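Local coordinates for protein ribokinase, putative (Burkholderia thailandensis, PDB 3B1N) that probably phosphorylates nucleosides as a kinase of the ribokinase (pfkB) family, binding the nucleoside analogue mizoribine together with ADP, at residues I5-F17 against F37-G51. Numbering follows the deposited sequence. Where two conformers were deposited one is given.
Sequences ICGSIAYDNIMTF and FLVPTMRREFGGCAG. With MZR (5-hydroxy-1-(beta-D-ribofuranosyl)-1H-imidazole-4-carboxamide), chain F.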
# COMPACT_ATOMS: atom_id res chain seq x y z
N ILE B 5 -27.94 -1.54 2.75
CA ILE B 5 -26.56 -1.71 2.28
C ILE B 5 -25.65 -1.88 3.49
O ILE B 5 -25.28 -0.89 4.11
CB ILE B 5 -26.10 -0.47 1.46
CG1 ILE B 5 -27.15 -0.03 0.41
CG2 ILE B 5 -24.71 -0.76 0.84
CD1 ILE B 5 -27.46 -1.09 -0.60
N CYS B 6 -25.29 -3.13 3.78
CA CYS B 6 -24.48 -3.41 4.99
C CYS B 6 -23.02 -3.50 4.61
O CYS B 6 -22.64 -4.25 3.71
CB CYS B 6 -24.88 -4.74 5.57
SG CYS B 6 -26.61 -4.85 6.06
N GLY B 7 -22.18 -2.70 5.23
CA GLY B 7 -20.76 -2.80 4.90
C GLY B 7 -20.02 -1.66 5.57
O GLY B 7 -20.58 -0.87 6.32
N SER B 8 -18.73 -1.60 5.30
CA SER B 8 -17.89 -0.56 5.91
C SER B 8 -18.28 0.84 5.47
O SER B 8 -18.73 1.07 4.33
CB SER B 8 -16.43 -0.81 5.58
OG SER B 8 -16.23 -0.81 4.17
N ILE B 9 -18.02 1.82 6.34
CA ILE B 9 -18.16 3.24 6.01
C ILE B 9 -16.83 3.84 6.44
O ILE B 9 -16.47 3.70 7.62
CB ILE B 9 -19.32 3.92 6.77
CG1 ILE B 9 -20.64 3.16 6.52
CG2 ILE B 9 -19.45 5.35 6.21
CD1 ILE B 9 -21.81 3.67 7.39
N ALA B 10 -16.06 4.38 5.50
CA ALA B 10 -14.63 4.65 5.78
C ALA B 10 -14.15 5.84 5.03
O ALA B 10 -14.74 6.27 4.04
CB ALA B 10 -13.78 3.38 5.39
N TYR B 11 -13.03 6.41 5.53
CA TYR B 11 -12.30 7.41 4.77
C TYR B 11 -11.12 6.74 4.10
O TYR B 11 -10.37 6.01 4.75
CB TYR B 11 -11.80 8.49 5.75
CG TYR B 11 -12.92 9.31 6.33
CD1 TYR B 11 -13.72 10.10 5.51
CD2 TYR B 11 -13.23 9.23 7.68
CE1 TYR B 11 -14.76 10.85 6.05
CE2 TYR B 11 -14.28 9.97 8.24
CZ TYR B 11 -15.03 10.79 7.41
OH TYR B 11 -16.06 11.55 7.92
N ASP B 12 -10.98 7.01 2.80
CA ASP B 12 -9.96 6.37 1.98
C ASP B 12 -8.81 7.31 1.67
O ASP B 12 -9.04 8.45 1.28
CB ASP B 12 -10.56 5.90 0.65
CG ASP B 12 -11.51 4.75 0.79
OD1 ASP B 12 -11.57 4.09 1.84
OD2 ASP B 12 -12.16 4.46 -0.22
N ASN B 13 -7.58 6.81 1.82
CA ASN B 13 -6.39 7.53 1.31
C ASN B 13 -5.84 6.66 0.21
O ASN B 13 -5.37 5.56 0.49
CB ASN B 13 -5.38 7.77 2.44
CG ASN B 13 -5.86 8.93 3.36
OD1 ASN B 13 -6.29 8.71 4.46
ND2 ASN B 13 -5.82 10.16 2.84
N ILE B 14 -6.02 7.14 -1.02
CA ILE B 14 -5.73 6.33 -2.20
C ILE B 14 -4.43 6.82 -2.85
O ILE B 14 -4.28 8.01 -3.22
CB ILE B 14 -6.87 6.41 -3.18
CG1 ILE B 14 -8.13 5.80 -2.53
CG2 ILE B 14 -6.50 5.61 -4.48
CD1 ILE B 14 -9.41 6.22 -3.22
N MET B 15 -3.53 5.85 -3.01
CA MET B 15 -2.23 6.13 -3.59
C MET B 15 -2.16 5.34 -4.87
O MET B 15 -2.09 4.10 -4.85
CB MET B 15 -1.19 5.67 -2.58
CG MET B 15 -1.14 6.63 -1.34
SD MET B 15 -0.53 5.81 0.13
CE MET B 15 -2.04 4.95 0.68
N THR B 16 -2.21 6.08 -5.98
CA THR B 16 -2.33 5.53 -7.32
C THR B 16 -0.96 5.35 -7.95
O THR B 16 -0.30 6.35 -8.28
CB THR B 16 -3.09 6.49 -8.28
OG1 THR B 16 -4.37 6.83 -7.74
CG2 THR B 16 -3.33 5.80 -9.62
N PHE B 17 -0.54 4.10 -8.12
CA PHE B 17 0.73 3.85 -8.88
C PHE B 17 0.33 3.90 -10.32
O PHE B 17 -0.53 3.10 -10.76
CB PHE B 17 1.34 2.51 -8.53
CG PHE B 17 2.52 2.13 -9.42
CD1 PHE B 17 3.67 2.91 -9.36
CD2 PHE B 17 2.48 0.98 -10.23
CE1 PHE B 17 4.75 2.60 -10.15
CE2 PHE B 17 3.59 0.68 -11.05
CZ PHE B 17 4.70 1.52 -11.00
N PHE B 37 6.98 6.11 -5.39
CA PHE B 37 6.41 7.00 -6.42
C PHE B 37 5.86 8.24 -5.74
O PHE B 37 5.38 8.19 -4.58
CB PHE B 37 5.36 6.27 -7.27
CG PHE B 37 4.22 5.64 -6.50
CD1 PHE B 37 3.02 6.35 -6.30
CD2 PHE B 37 4.32 4.34 -5.99
CE1 PHE B 37 1.92 5.75 -5.59
CE2 PHE B 37 3.26 3.77 -5.28
CZ PHE B 37 2.06 4.49 -5.08
N LEU B 38 5.92 9.38 -6.44
CA LEU B 38 5.44 10.63 -5.85
C LEU B 38 3.93 10.69 -5.81
O LEU B 38 3.22 10.27 -6.77
CB LEU B 38 5.94 11.85 -6.65
CG LEU B 38 7.41 12.23 -6.51
CD1 LEU B 38 7.52 13.66 -7.07
CD2 LEU B 38 8.03 12.13 -5.10
N VAL B 39 3.44 11.23 -4.71
CA VAL B 39 2.01 11.47 -4.55
C VAL B 39 1.78 12.90 -4.06
O VAL B 39 2.68 13.50 -3.43
CB VAL B 39 1.32 10.46 -3.63
CG1 VAL B 39 1.40 9.05 -4.24
CG2 VAL B 39 1.92 10.45 -2.22
N PRO B 40 0.59 13.47 -4.36
CA PRO B 40 0.26 14.79 -3.83
C PRO B 40 -0.17 14.76 -2.39
O PRO B 40 -0.21 13.68 -1.74
CB PRO B 40 -0.91 15.22 -4.72
CG PRO B 40 -1.54 13.95 -5.18
CD PRO B 40 -0.38 12.98 -5.35
N THR B 41 -0.55 15.93 -1.89
CA THR B 41 -1.00 16.10 -0.53
C THR B 41 -2.12 15.07 -0.21
O THR B 41 -3.01 14.86 -1.05
CB THR B 41 -1.54 17.55 -0.35
OG1 THR B 41 -0.47 18.50 -0.61
CG2 THR B 41 -2.05 17.78 1.06
N MET B 42 -2.00 14.42 0.96
CA MET B 42 -3.01 13.49 1.47
C MET B 42 -4.37 14.16 1.46
O MET B 42 -4.54 15.29 1.96
CB MET B 42 -2.67 13.04 2.90
CG MET B 42 -2.10 11.63 3.02
SD MET B 42 -2.65 10.71 4.50
CE MET B 42 -2.65 12.00 5.75
N ARG B 43 -5.35 13.46 0.90
CA ARG B 43 -6.72 13.94 0.90
C ARG B 43 -7.63 12.77 1.19
O ARG B 43 -7.56 11.74 0.50
CB ARG B 43 -7.07 14.49 -0.47
CG ARG B 43 -7.55 15.90 -0.45
CD ARG B 43 -7.19 16.63 -1.77
NE ARG B 43 -7.21 15.78 -2.96
CZ ARG B 43 -8.30 15.22 -3.49
NH1 ARG B 43 -9.49 15.38 -2.91
NH2 ARG B 43 -8.20 14.48 -4.58
N ARG B 44 -8.45 12.90 2.21
CA ARG B 44 -9.35 11.79 2.49
C ARG B 44 -10.61 11.85 1.63
O ARG B 44 -11.24 12.89 1.43
CB ARG B 44 -9.61 11.59 3.99
CG ARG B 44 -8.34 11.29 4.77
CD ARG B 44 -8.63 10.53 6.05
NE ARG B 44 -9.60 11.20 6.92
CZ ARG B 44 -10.00 10.69 8.08
NH1 ARG B 44 -9.53 9.52 8.50
NH2 ARG B 44 -10.90 11.37 8.82
N GLU B 45 -10.92 10.70 1.07
CA GLU B 45 -12.05 10.57 0.16
C GLU B 45 -13.10 9.78 0.91
O GLU B 45 -12.81 8.93 1.78
CB GLU B 45 -11.66 9.78 -1.07
CG GLU B 45 -10.56 10.31 -1.97
CD GLU B 45 -10.97 11.45 -2.85
OE1 GLU B 45 -12.09 11.99 -2.68
OE2 GLU B 45 -10.13 11.80 -3.72
N PHE B 46 -14.35 10.02 0.56
CA PHE B 46 -15.42 9.24 1.13
C PHE B 46 -15.48 7.84 0.53
O PHE B 46 -15.53 7.70 -0.71
CB PHE B 46 -16.77 9.98 0.89
CG PHE B 46 -16.83 11.32 1.57
CD1 PHE B 46 -17.04 11.41 2.93
CD2 PHE B 46 -16.59 12.49 0.84
CE1 PHE B 46 -17.11 12.66 3.56
CE2 PHE B 46 -16.63 13.75 1.47
CZ PHE B 46 -16.88 13.82 2.82
N GLY B 47 -15.49 6.82 1.41
CA GLY B 47 -15.32 5.45 0.97
C GLY B 47 -16.00 4.49 1.90
O GLY B 47 -16.98 4.83 2.56
N GLY B 48 -15.50 3.27 1.92
CA GLY B 48 -16.15 2.14 2.59
C GLY B 48 -17.16 1.54 1.63
O GLY B 48 -17.81 2.24 0.81
N CYS B 49 -17.27 0.23 1.69
CA CYS B 49 -18.10 -0.49 0.73
C CYS B 49 -19.57 -0.09 0.79
O CYS B 49 -20.21 0.08 -0.24
CB CYS B 49 -17.93 -1.99 0.97
SG CYS B 49 -16.16 -2.49 0.59
N ALA B 50 -20.10 0.11 2.01
CA ALA B 50 -21.51 0.53 2.09
C ALA B 50 -21.68 1.92 1.57
O ALA B 50 -22.70 2.21 0.92
CB ALA B 50 -22.05 0.43 3.52
N GLY B 51 -20.75 2.82 1.85
CA GLY B 51 -20.88 4.20 1.36
C GLY B 51 -20.85 4.15 -0.18
O GLY B 51 -21.66 4.84 -0.85
N1 MZR F . -13.11 -4.30 5.25
O3 MZR F . -14.11 -2.23 3.67
C4 MZR F . -12.79 -2.30 3.18
C5 MZR F . -11.77 -3.22 3.62
C6 MZR F . -11.92 -4.22 4.68
O6 MZR F . -10.90 -4.89 4.95
N7 MZR F . -10.70 -2.90 2.85
C8 MZR F . -11.05 -1.89 2.02
N9 MZR F . -12.35 -1.50 2.21
C1' MZR F . -13.09 -0.48 1.46
C2' MZR F . -12.41 0.87 1.25
O2' MZR F . -12.85 1.70 2.32
C3' MZR F . -12.88 1.26 -0.17
O3' MZR F . -13.66 2.45 -0.28
C4' MZR F . -13.67 0.07 -0.65
O4' MZR F . -13.18 -1.00 0.14
C5' MZR F . -13.42 -0.21 -2.12
O5' MZR F . -14.25 -1.34 -2.47
O HOH W 1 -4.55 10.82 -0.32
O HOH W 2 -7.04 9.82 -1.32
O HOH W 3 0.21 8.91 -7.87
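Y11 and F46 show how aromatic rings pack on one side of a small sheet, probably the lid as in ribokinase relatives, while the other side serves a ligand. F46 runs alongside Y11 in the same direction, its CE1 meeting the tyrosine edge at CE1 of Y11, 3.9 Å away. In the conformer described, the R44 guanidinium lies at 25° to the tyrosine ring, with CD2 of Y11 over one of its faces. D74 OD2 forms a salt bridge with R44 NH2, Q102 OE1 bonds R44 NH1, and the backbone O of D74 bonds the Y11 hydroxyl, so both groups are fixed at their polar ends.

Strands 10-16 and 45-47 are antiparallel, and D12 pairs with E45 through two backbone bonds. On the opposite face from Y11, the D12 carboxylate reaches mizoribine with CG beside its backbone N (chi1 -69°): OD1 of D12 accepts a hydrogen bond from O2' of mizoribine at 2.8 Å, and OD2 of D12 one from its O3' at 2.5 Å. D253 and N52 add further bonds to the ligand. S8 OG accepts a hydrogen bond from C49 N at 2.9 Å and also bonds O3 of the base. G48 is the N-cap residue of helix 49-59, where S8 O accepts from A50 N.

Farther out, F17 CA sits over one face of F37, 4.1 Å from the ring centroid. F37 and L38 pair in parallel with a strand of the second subunit, whose S36 also binds mizoribine. Paired carboxylate oxygens matched to two vicinal hydroxyls are consistent with selection for a ribose bearing both, the amide of G48 adding a bond to O3' and a weak one to O2'.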